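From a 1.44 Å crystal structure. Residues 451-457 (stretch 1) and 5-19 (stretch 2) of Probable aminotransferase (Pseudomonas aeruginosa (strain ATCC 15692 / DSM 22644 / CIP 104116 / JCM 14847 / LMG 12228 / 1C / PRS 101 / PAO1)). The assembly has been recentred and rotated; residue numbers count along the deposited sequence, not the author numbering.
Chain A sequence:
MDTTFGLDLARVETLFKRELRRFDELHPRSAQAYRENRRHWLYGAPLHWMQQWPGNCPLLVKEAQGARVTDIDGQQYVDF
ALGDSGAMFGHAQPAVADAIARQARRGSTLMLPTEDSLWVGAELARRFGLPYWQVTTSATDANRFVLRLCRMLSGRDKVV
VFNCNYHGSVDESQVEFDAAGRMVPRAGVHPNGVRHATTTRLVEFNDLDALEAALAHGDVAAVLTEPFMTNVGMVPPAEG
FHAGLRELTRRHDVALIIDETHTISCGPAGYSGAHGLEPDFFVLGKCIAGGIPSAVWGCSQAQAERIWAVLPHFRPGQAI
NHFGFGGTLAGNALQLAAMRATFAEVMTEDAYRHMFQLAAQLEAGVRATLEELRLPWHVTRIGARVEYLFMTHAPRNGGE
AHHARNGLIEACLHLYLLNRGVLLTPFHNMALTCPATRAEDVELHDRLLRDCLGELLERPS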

# COMPACT_ATOMS: atom_id res chain seq x y z
N ASP A 451 -12.01 21.69 31.29
CA ASP A 451 -13.38 21.47 31.70
C ASP A 451 -13.66 19.98 31.95
O ASP A 451 -14.31 19.63 32.94
CB ASP A 451 -14.39 22.00 30.69
CG ASP A 451 -14.44 23.51 30.60
OD1 ASP A 451 -13.83 24.22 31.45
OD2 ASP A 451 -15.11 23.98 29.66
N CYS A 452 -13.23 19.13 31.03
CA CYS A 452 -13.49 17.70 31.14
C CYS A 452 -12.86 17.13 32.41
O CYS A 452 -13.52 16.42 33.19
CB CYS A 452 -12.96 16.96 29.91
SG CYS A 452 -13.34 15.22 29.89
N LEU A 453 -11.58 17.42 32.60
CA LEU A 453 -10.86 16.93 33.76
C LEU A 453 -11.42 17.49 35.05
O LEU A 453 -11.51 16.74 36.05
CB LEU A 453 -9.37 17.18 33.65
CG LEU A 453 -8.67 16.42 32.54
CD1 LEU A 453 -7.26 16.94 32.30
CD2 LEU A 453 -8.63 14.95 32.87
N GLY A 454 -11.87 18.74 35.04
CA GLY A 454 -12.47 19.31 36.22
C GLY A 454 -13.78 18.62 36.59
O GLY A 454 -14.04 18.37 37.77
N GLU A 455 -14.58 18.26 35.57
CA GLU A 455 -15.84 17.55 35.82
C GLU A 455 -15.56 16.19 36.44
O GLU A 455 -16.27 15.77 37.34
CB GLU A 455 -16.70 17.39 34.57
CG GLU A 455 -17.47 18.62 34.15
CD GLU A 455 -18.50 18.34 33.07
OE1 GLU A 455 -19.27 17.34 33.22
OE2 GLU A 455 -18.54 19.09 32.05
N LEU A 456 -14.52 15.52 35.98
CA LEU A 456 -14.09 14.24 36.51
C LEU A 456 -13.60 14.29 37.95
O LEU A 456 -13.83 13.34 38.68
CB LEU A 456 -13.07 13.57 35.56
CG LEU A 456 -13.63 13.20 34.15
CD1 LEU A 456 -12.53 12.73 33.22
CD2 LEU A 456 -14.80 12.22 34.18
N LEU A 457 -13.01 15.41 38.39
CA LEU A 457 -12.45 15.59 39.75
C LEU A 457 -13.39 16.34 40.71
O LEU A 457 -14.48 16.77 40.29
CB LEU A 457 -11.10 16.32 39.64
CG LEU A 457 -10.03 15.46 39.00
CD1 LEU A 457 -8.80 16.22 38.56
CD2 LEU A 457 -9.63 14.32 39.92
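Stretch 2 5-19: FGLDLARVETLFKRE

Stretch 1 is helical from Asp451 to Leu456, part of a helix that begins earlier in the chain. Its phi/psi pairs stay close to -60/-40, and its i+4 bonds include Glu455 N to Asp451 O at 3.0 Å and Leu456 N to Cys452 O at 3.1 Å. Stretch 2 opens as a non-helical lead-in and becomes a helix at Leu9, which runs through Glu19 and continues beyond it. Within the lead-in, Gly6 has phi/psi of 83/6, a conformation in which a CB would be jammed against the carbonyl O of Phe5; Leu7 (-123/154) and Asp8 (-84/110) then extend the chain into the helix.

The start of that helix is capped by Asp8. Its OD1 accepts from Ala10 N at 2.9 Å and, in a weak bond, from Arg11 N at 3.5 Å, thereby serving amides of the first turn. From Val12 onward the regular pattern holds, as in Val12 N to Asp8 O at 3.0 Å and Leu15 N to Arg11 O at 3.0 Å.

The two helix axes approach to 10.1 Å, and their N-to-C directions differ by 126°, so the helices run in broadly opposing senses but cross obliquely. In the backbone register, Leu456 CA lies 5.8 Å from Arg11 CA and Leu457 CA 6.6 Å from Leu7 CA, both near the C-terminal end of stretch 1. Together the stretches bury 489 Å², both sides summed.

Leu456 is the centre of the contact, with 120 Å² covered, the largest share of any residue. Its CA-to-CB bond points sideways, but the m,t rotamer brings the end of the side chain nearer to stretch 2. There CD2 lies 3.5 Å from Leu15 CD2, 3.6 Å from Val12 CA and 4.0 Å from Val12 CG2, while CD1 is 4.1 Å from Leu7 CD1. Leu15, whose CA-to-CB bond points toward stretch 1, also meets Cys452, whose SG is 4.0 Å from Leu15 CD2. Leu457 extends the apolar patch: although its CA-to-CB bond points away, its CD2 comes back to 3.9 Å from Leu7 CD2 and 3.5 Å from Gly6 O.

A polar contact borders this apolar surface. Arg18 NH2 donates to Glu455 OE1 at 3.3 Å with an N-H...acceptor angle of 144°, and the oxygen lies at the guanidinium edge near its plane; the pair is a salt bridge as well as a hydrogen bond. The same carboxylate oxygen, Glu455 OE1, sits 3.7 Å from Leu15 CD1. Arg18 also bridges within its own helix, from NH1 to Glu19 OE2 at 2.6 Å.

Arg11 contributes differently. Its CD packs 3.3 Å from Leu456 O, a carbonyl that the contact buries without a polar partner in the model. The guanidinium instead forms a salt bridge with Asp8, NH1 to OD2 at 3.0 Å, where the oxygen lies well out of the guanidinium plane and the attraction is one of charge alone.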

# COMPACT_ATOMS: atom_id res chain seq x y z
N PHE A 5 -4.98 6.10 38.12
CA PHE A 5 -4.55 7.27 37.26
C PHE A 5 -5.01 8.65 37.76
O PHE A 5 -5.04 9.65 37.03
CB PHE A 5 -5.09 7.08 35.83
CG PHE A 5 -4.82 5.71 35.23
CD1 PHE A 5 -3.59 5.43 34.73
CD2 PHE A 5 -5.78 4.70 35.23
CE1 PHE A 5 -3.33 4.19 34.13
CE2 PHE A 5 -5.52 3.48 34.66
CZ PHE A 5 -4.29 3.23 34.09
N GLY A 6 -5.36 8.74 39.03
CA GLY A 6 -5.75 10.00 39.61
C GLY A 6 -7.18 10.41 39.39
O GLY A 6 -7.53 11.51 39.78
N LEU A 7 -8.01 9.54 38.78
CA LEU A 7 -9.43 9.82 38.53
C LEU A 7 -10.32 8.73 39.17
O LEU A 7 -9.90 7.57 39.35
CB LEU A 7 -9.70 9.83 37.02
CG LEU A 7 -8.92 10.83 36.17
CD1 LEU A 7 -9.29 10.71 34.71
CD2 LEU A 7 -9.15 12.24 36.63
N ASP A 8 -11.57 9.12 39.48
CA ASP A 8 -12.59 8.18 39.93
C ASP A 8 -13.25 7.53 38.69
O ASP A 8 -14.01 8.19 37.94
CB ASP A 8 -13.61 8.92 40.81
CG ASP A 8 -14.74 8.02 41.32
OD1 ASP A 8 -15.00 6.96 40.75
OD2 ASP A 8 -15.38 8.37 42.34
N LEU A 9 -12.98 6.24 38.47
CA LEU A 9 -13.48 5.58 37.29
C LEU A 9 -15.00 5.54 37.19
O LEU A 9 -15.55 5.52 36.08
CB LEU A 9 -12.88 4.19 37.11
CG LEU A 9 -11.39 4.15 36.79
CD1 LEU A 9 -10.94 2.71 36.64
CD2 LEU A 9 -11.01 4.97 35.54
N ALA A 10 -15.71 5.56 38.31
CA ALA A 10 -17.15 5.65 38.25
C ALA A 10 -17.61 6.99 37.68
O ALA A 10 -18.60 7.03 36.95
CB ALA A 10 -17.76 5.42 39.62
N ARG A 11 -16.90 8.07 38.03
CA ARG A 11 -17.21 9.40 37.49
C ARG A 11 -16.89 9.41 36.01
O ARG A 11 -17.63 10.01 35.21
CB ARG A 11 -16.45 10.53 38.24
CG ARG A 11 -17.05 10.91 39.61
CD ARG A 11 -16.65 12.34 40.01
NE ARG A 11 -16.84 12.57 41.44
CZ ARG A 11 -16.07 12.06 42.42
NH1 ARG A 11 -15.01 11.30 42.14
NH2 ARG A 11 -16.35 12.30 43.70
N VAL A 12 -15.78 8.76 35.62
CA VAL A 12 -15.44 8.66 34.18
C VAL A 12 -16.54 7.93 33.43
O VAL A 12 -17.00 8.37 32.38
CB VAL A 12 -14.07 7.95 33.95
CG1 VAL A 12 -13.76 7.85 32.47
CG2 VAL A 12 -12.92 8.68 34.64
N GLU A 13 -16.95 6.78 33.95
CA GLU A 13 -18.01 6.02 33.30
C GLU A 13 -19.32 6.83 33.19
O GLU A 13 -19.99 6.81 32.16
CB GLU A 13 -18.26 4.72 34.09
CG GLU A 13 -19.52 3.96 33.73
CD GLU A 13 -19.36 3.18 32.46
OE1 GLU A 13 -18.36 3.38 31.73
OE2 GLU A 13 -20.25 2.37 32.16
N THR A 14 -19.68 7.57 34.26
CA THR A 14 -20.89 8.39 34.26
C THR A 14 -20.82 9.48 33.17
O THR A 14 -21.77 9.66 32.41
CB THR A 14 -21.12 9.02 35.65
OG1 THR A 14 -21.32 7.96 36.58
CG2 THR A 14 -22.34 9.93 35.67
N LEU A 15 -19.72 10.18 33.12
CA LEU A 15 -19.52 11.21 32.11
C LEU A 15 -19.53 10.62 30.74
O LEU A 15 -20.14 11.17 29.85
CB LEU A 15 -18.22 11.99 32.37
CG LEU A 15 -17.94 13.14 31.39
CD1 LEU A 15 -19.10 14.10 31.35
CD2 LEU A 15 -16.64 13.82 31.71
N PHE A 16 -18.87 9.47 30.58
CA PHE A 16 -18.78 8.84 29.27
C PHE A 16 -20.15 8.46 28.77
O PHE A 16 -20.49 8.71 27.64
CB PHE A 16 -17.84 7.64 29.32
CG PHE A 16 -17.55 7.00 27.96
CD1 PHE A 16 -17.21 7.77 26.87
CD2 PHE A 16 -17.53 5.60 27.82
CE1 PHE A 16 -16.93 7.16 25.64
CE2 PHE A 16 -17.25 5.02 26.60
CZ PHE A 16 -16.94 5.79 25.52
N LYS A 17 -20.96 7.81 29.61
CA LYS A 17 -22.33 7.48 29.21
C LYS A 17 -23.17 8.70 28.81
O LYS A 17 -23.91 8.65 27.84
CB LYS A 17 -23.06 6.75 30.33
CG LYS A 17 -23.05 5.25 30.22
CD LYS A 17 -23.86 4.64 31.38
CE LYS A 17 -25.34 5.03 31.36
NZ LYS A 17 -26.29 3.90 31.21
N ARG A 18 -23.07 9.78 29.57
CA ARG A 18 -23.76 11.02 29.23
C ARG A 18 -23.28 11.55 27.88
O ARG A 18 -24.09 11.98 27.06
CB ARG A 18 -23.53 12.08 30.32
CG ARG A 18 -24.38 13.32 30.14
CD ARG A 18 -24.15 14.33 31.28
NE ARG A 18 -22.83 15.00 31.38
CZ ARG A 18 -22.23 15.73 30.43
NH1 ARG A 18 -22.73 15.85 29.23
NH2 ARG A 18 -21.07 16.32 30.68
N GLU A 19 -21.98 11.49 27.63
CA GLU A 19 -21.41 12.01 26.38
C GLU A 19 -21.78 11.11 25.19
O GLU A 19 -21.96 11.58 24.06
CB GLU A 19 -19.90 12.20 26.52
CG GLU A 19 -19.53 13.34 27.48
CD GLU A 19 -20.06 14.68 27.03
OE1 GLU A 19 -19.94 15.00 25.84
OE2 GLU A 19 -20.60 15.44 27.87